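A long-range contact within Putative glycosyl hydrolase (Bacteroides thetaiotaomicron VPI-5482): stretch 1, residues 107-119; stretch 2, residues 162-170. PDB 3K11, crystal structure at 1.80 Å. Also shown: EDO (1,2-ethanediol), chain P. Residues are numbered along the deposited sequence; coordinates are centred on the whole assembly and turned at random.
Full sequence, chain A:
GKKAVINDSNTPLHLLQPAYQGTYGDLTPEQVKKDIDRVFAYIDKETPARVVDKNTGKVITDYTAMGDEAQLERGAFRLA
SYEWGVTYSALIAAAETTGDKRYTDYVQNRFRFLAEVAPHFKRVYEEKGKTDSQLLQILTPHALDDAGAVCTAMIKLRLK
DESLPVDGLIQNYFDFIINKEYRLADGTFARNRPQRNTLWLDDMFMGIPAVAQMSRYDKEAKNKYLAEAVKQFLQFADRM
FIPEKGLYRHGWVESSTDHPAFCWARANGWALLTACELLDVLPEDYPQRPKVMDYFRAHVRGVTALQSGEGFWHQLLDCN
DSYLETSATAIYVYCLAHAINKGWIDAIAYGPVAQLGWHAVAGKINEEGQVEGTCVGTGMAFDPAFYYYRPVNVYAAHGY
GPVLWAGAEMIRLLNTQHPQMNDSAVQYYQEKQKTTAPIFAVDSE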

# COMPACT_ATOMS: atom_id res chain seq x y z
N VAL A 107 27.45 26.81 19.46
CA VAL A 107 26.19 27.53 19.59
C VAL A 107 26.44 28.83 20.32
O VAL A 107 25.94 29.88 19.94
CB VAL A 107 25.12 26.68 20.31
CG1 VAL A 107 23.80 27.42 20.31
CG2 VAL A 107 24.94 25.28 19.58
N GLN A 108 27.21 28.76 21.40
CA GLN A 108 27.62 29.98 22.11
C GLN A 108 28.22 31.00 21.15
O GLN A 108 27.84 32.17 21.13
CB GLN A 108 28.65 29.62 23.20
CG GLN A 108 28.09 28.90 24.43
CD GLN A 108 27.45 29.85 25.43
OE1 GLN A 108 27.54 31.06 25.27
NE2 GLN A 108 26.84 29.30 26.47
N ASN A 109 29.16 30.55 20.34
CA ASN A 109 29.87 31.43 19.45
C ASN A 109 28.94 32.09 18.44
O ASN A 109 28.99 33.31 18.26
CB ASN A 109 30.97 30.67 18.75
CG ASN A 109 31.68 31.50 17.73
OD1 ASN A 109 31.35 31.44 16.54
ND2 ASN A 109 32.65 32.30 18.17
N ARG A 110 28.09 31.30 17.80
CA ARG A 110 27.17 31.85 16.79
C ARG A 110 26.13 32.79 17.40
O ARG A 110 25.85 33.85 16.84
CB ARG A 110 26.49 30.74 15.98
CG ARG A 110 27.44 29.81 15.21
CD ARG A 110 28.49 30.56 14.47
NE ARG A 110 29.24 29.70 13.54
CZ ARG A 110 30.27 28.92 13.87
NH1 ARG A 110 30.64 28.77 15.14
NH2 ARG A 110 30.92 28.27 12.93
N PHE A 111 25.57 32.40 18.54
CA PHE A 111 24.60 33.27 19.21
C PHE A 111 25.20 34.56 19.72
O PHE A 111 24.59 35.62 19.61
CB PHE A 111 23.90 32.53 20.38
CG PHE A 111 22.90 31.48 19.97
CD1 PHE A 111 22.46 31.35 18.66
CD2 PHE A 111 22.32 30.67 20.94
CE1 PHE A 111 21.51 30.44 18.34
CE2 PHE A 111 21.35 29.74 20.59
CZ PHE A 111 20.99 29.61 19.31
N ARG A 112 26.40 34.49 20.28
CA ARG A 112 27.04 35.71 20.77
C ARG A 112 27.38 36.66 19.60
O ARG A 112 27.28 37.86 19.74
CB ARG A 112 28.29 35.38 21.59
CG ARG A 112 27.92 34.78 22.92
CD ARG A 112 29.10 34.26 23.68
NE ARG A 112 28.61 33.57 24.87
CZ ARG A 112 28.32 34.16 26.02
NH1 ARG A 112 28.51 35.45 26.20
NH2 ARG A 112 27.83 33.45 27.02
N PHE A 113 27.75 36.08 18.45
CA PHE A 113 28.08 36.83 17.26
C PHE A 113 26.83 37.52 16.75
O PHE A 113 26.85 38.70 16.45
CB PHE A 113 28.64 35.88 16.18
CG PHE A 113 28.71 36.51 14.80
CD1 PHE A 113 29.65 37.50 14.54
CD2 PHE A 113 27.85 36.12 13.80
CE1 PHE A 113 29.73 38.08 13.28
CE2 PHE A 113 27.92 36.68 12.54
CZ PHE A 113 28.86 37.66 12.27
N LEU A 114 25.73 36.79 16.63
CA LEU A 114 24.49 37.40 16.16
C LEU A 114 24.02 38.51 17.12
O LEU A 114 23.57 39.57 16.67
CB LEU A 114 23.41 36.35 15.98
CG LEU A 114 23.60 35.36 14.83
CD1 LEU A 114 22.49 34.32 14.86
CD2 LEU A 114 23.69 36.07 13.46
N ALA A 115 24.12 38.26 18.42
CA ALA A 115 23.77 39.30 19.45
C ALA A 115 24.63 40.54 19.32
O ALA A 115 24.16 41.69 19.49
CB ALA A 115 23.89 38.71 20.88
N GLU A 116 25.91 40.33 19.05
CA GLU A 116 26.83 41.43 18.92
C GLU A 116 26.52 42.26 17.69
O GLU A 116 26.52 43.47 17.77
CB GLU A 116 28.24 40.88 18.79
CG GLU A 116 29.28 41.97 18.68
CD GLU A 116 30.65 41.40 18.46
OE1 GLU A 116 30.77 40.20 18.09
OE2 GLU A 116 31.60 42.18 18.63
N VAL A 117 26.32 41.61 16.54
CA VAL A 117 26.23 42.37 15.28
C VAL A 117 24.84 42.88 14.96
O VAL A 117 24.71 43.89 14.27
CB VAL A 117 26.82 41.58 14.05
CG1 VAL A 117 28.31 41.22 14.31
CG2 VAL A 117 25.99 40.38 13.69
N ALA A 118 23.80 42.24 15.48
CA ALA A 118 22.42 42.63 15.15
C ALA A 118 22.13 44.13 15.30
O ALA A 118 21.58 44.75 14.38
CB ALA A 118 21.42 41.79 15.93
N PRO A 119 22.50 44.71 16.44
CA PRO A 119 22.29 46.16 16.63
C PRO A 119 23.00 47.06 15.63
O PRO A 119 22.51 48.16 15.31
CB PRO A 119 22.85 46.41 18.03
CG PRO A 119 22.93 45.12 18.68
CD PRO A 119 23.08 44.07 17.63
N GLU A 162 23.12 32.39 31.91
CA GLU A 162 22.64 33.74 32.08
C GLU A 162 23.56 34.76 31.44
O GLU A 162 23.16 35.88 31.24
CB GLU A 162 22.48 34.06 33.59
N SER A 163 24.81 34.41 31.15
CA SER A 163 25.71 35.37 30.50
C SER A 163 25.48 35.48 28.99
O SER A 163 26.05 36.34 28.36
CB SER A 163 27.16 35.00 30.74
OG SER A 163 27.60 33.94 29.93
N LEU A 164 24.65 34.62 28.42
CA LEU A 164 24.40 34.62 26.96
C LEU A 164 23.50 35.81 26.62
O LEU A 164 22.32 35.84 27.02
CB LEU A 164 23.73 33.30 26.57
CG LEU A 164 23.52 33.12 25.07
CD1 LEU A 164 24.86 33.01 24.33
CD2 LEU A 164 22.60 31.90 24.76
N PRO A 165 24.02 36.81 25.89
CA PRO A 165 23.28 38.05 25.75
C PRO A 165 22.23 38.08 24.63
O PRO A 165 22.18 39.03 23.83
CB PRO A 165 24.40 39.08 25.57
CG PRO A 165 25.36 38.35 24.75
CD PRO A 165 25.33 36.92 25.22
N VAL A 166 21.33 37.10 24.64
CA VAL A 166 20.34 36.93 23.57
C VAL A 166 18.92 37.37 23.95
O VAL A 166 17.97 37.18 23.18
CB VAL A 166 20.33 35.47 23.06
CG1 VAL A 166 21.61 35.14 22.30
CG2 VAL A 166 20.03 34.47 24.17
N ASP A 167 18.76 38.06 25.08
CA ASP A 167 17.40 38.46 25.47
C ASP A 167 16.78 39.40 24.45
O ASP A 167 15.61 39.27 24.16
CB ASP A 167 17.35 39.11 26.84
CG ASP A 167 15.91 39.40 27.27
OD1 ASP A 167 15.14 38.43 27.46
OD2 ASP A 167 15.53 40.59 27.36
N GLY A 168 17.55 40.33 23.90
CA GLY A 168 16.97 41.25 22.92
C GLY A 168 16.45 40.50 21.70
O GLY A 168 15.33 40.76 21.21
N LEU A 169 17.21 39.51 21.23
CA LEU A 169 16.78 38.73 20.07
C LEU A 169 15.56 37.89 20.40
O LEU A 169 14.65 37.80 19.59
CB LEU A 169 17.92 37.84 19.55
CG LEU A 169 19.12 38.59 18.95
CD1 LEU A 169 20.34 37.71 18.88
CD2 LEU A 169 18.72 39.05 17.57
N ILE A 170 15.57 37.25 21.56
CA ILE A 170 14.45 36.44 22.03
C ILE A 170 13.19 37.30 22.13
O ILE A 170 12.13 36.93 21.63
CB ILE A 170 14.72 35.76 23.40
CG1 ILE A 170 15.77 34.67 23.29
CG2 ILE A 170 13.44 35.23 24.04
CD1 ILE A 170 16.30 34.20 24.65
C1 EDO P . 23.13 29.97 34.73
O1 EDO P . 23.65 31.13 34.11
C2 EDO P . 21.62 30.05 34.62
O2 EDO P . 21.19 28.70 34.63

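The polar centre of this contact is the guanidinium of Arg 112, which reaches from a helix (residues 107-119) to the loop that leads into a second helix at Asp 167. Arg 112 NH2 donates a hydrogen bond to Ser 163 OG at 3.0 Å, with an N-H...O angle of 151°, and the hydroxyl lies near the guanidinium plane, where the N-H bonds point. Arg 112 NH1 adds a weak hydrogen bond to the backbone carbonyl Ser 163 O, long at 3.4 Å and bent to 134°.

The arginine is steadied from within its own helix. One turn earlier, Gln 108 OE1 accepts hydrogen bonds from Arg 112 NE (2.8 Å) and Arg 112 NH2 (3.0 Å), a fork that helps hold the guanidinium in place. Although CA-to-CB of Arg 112 points sideways to the loop, the extended chi2 and chi3 (both t) carry its end across. Over one face of the guanidinium, where no N-H points, lie Leu 164 CA, 3.6 Å from Arg 112 NH2, and Pro 165 CD, 3.6 Å from Arg 112 NH1.

Leu 164 links this polar patch to the apolar one. Its CD1 packs 3.8 Å from Arg 112 CG and lies 3.4 Å from Gln 108 OE1, while its CD2 sits 4.0 Å from Phe 111 CD2, at the edge of the aromatic ring and near its plane. Phe 111 also meets Val 166, with Phe 111 CB 4.0 Å from Val 166 CG1.

The backbones come nearest at Ala 115 and Val 166, whose CA atoms are 5.9 Å apart. Ala 115 points toward the loop, and its small methyl suits this close approach: Ala 115 CB lies 3.4 Å from Pro 165 O and 4.2 Å from Pro 165 CG. Val 166 occupies the N-cap position, so the chain turns into its helix beside this alanine; Ile 170 N bonds back to Val 166 O at 2.9 Å.

In the first turn of that helix, CA-to-CB of Leu 169 points toward stretch 1. Its CD1 is 3.8 Å from Ala 115 CA and 4.4 Å from Leu 114 CB, and its CD2 reaches Ala 118 CB at 4.2 Å. Leu 169 is buried, and these contacts are van der Waals packing. Together the two stretches bury 446 Å², counting both sides. Apart from the contact, Glu 162 N donates a 2.6 Å hydrogen bond to O1 of 1,2-ethanediol, probably from the crystallisation liquor.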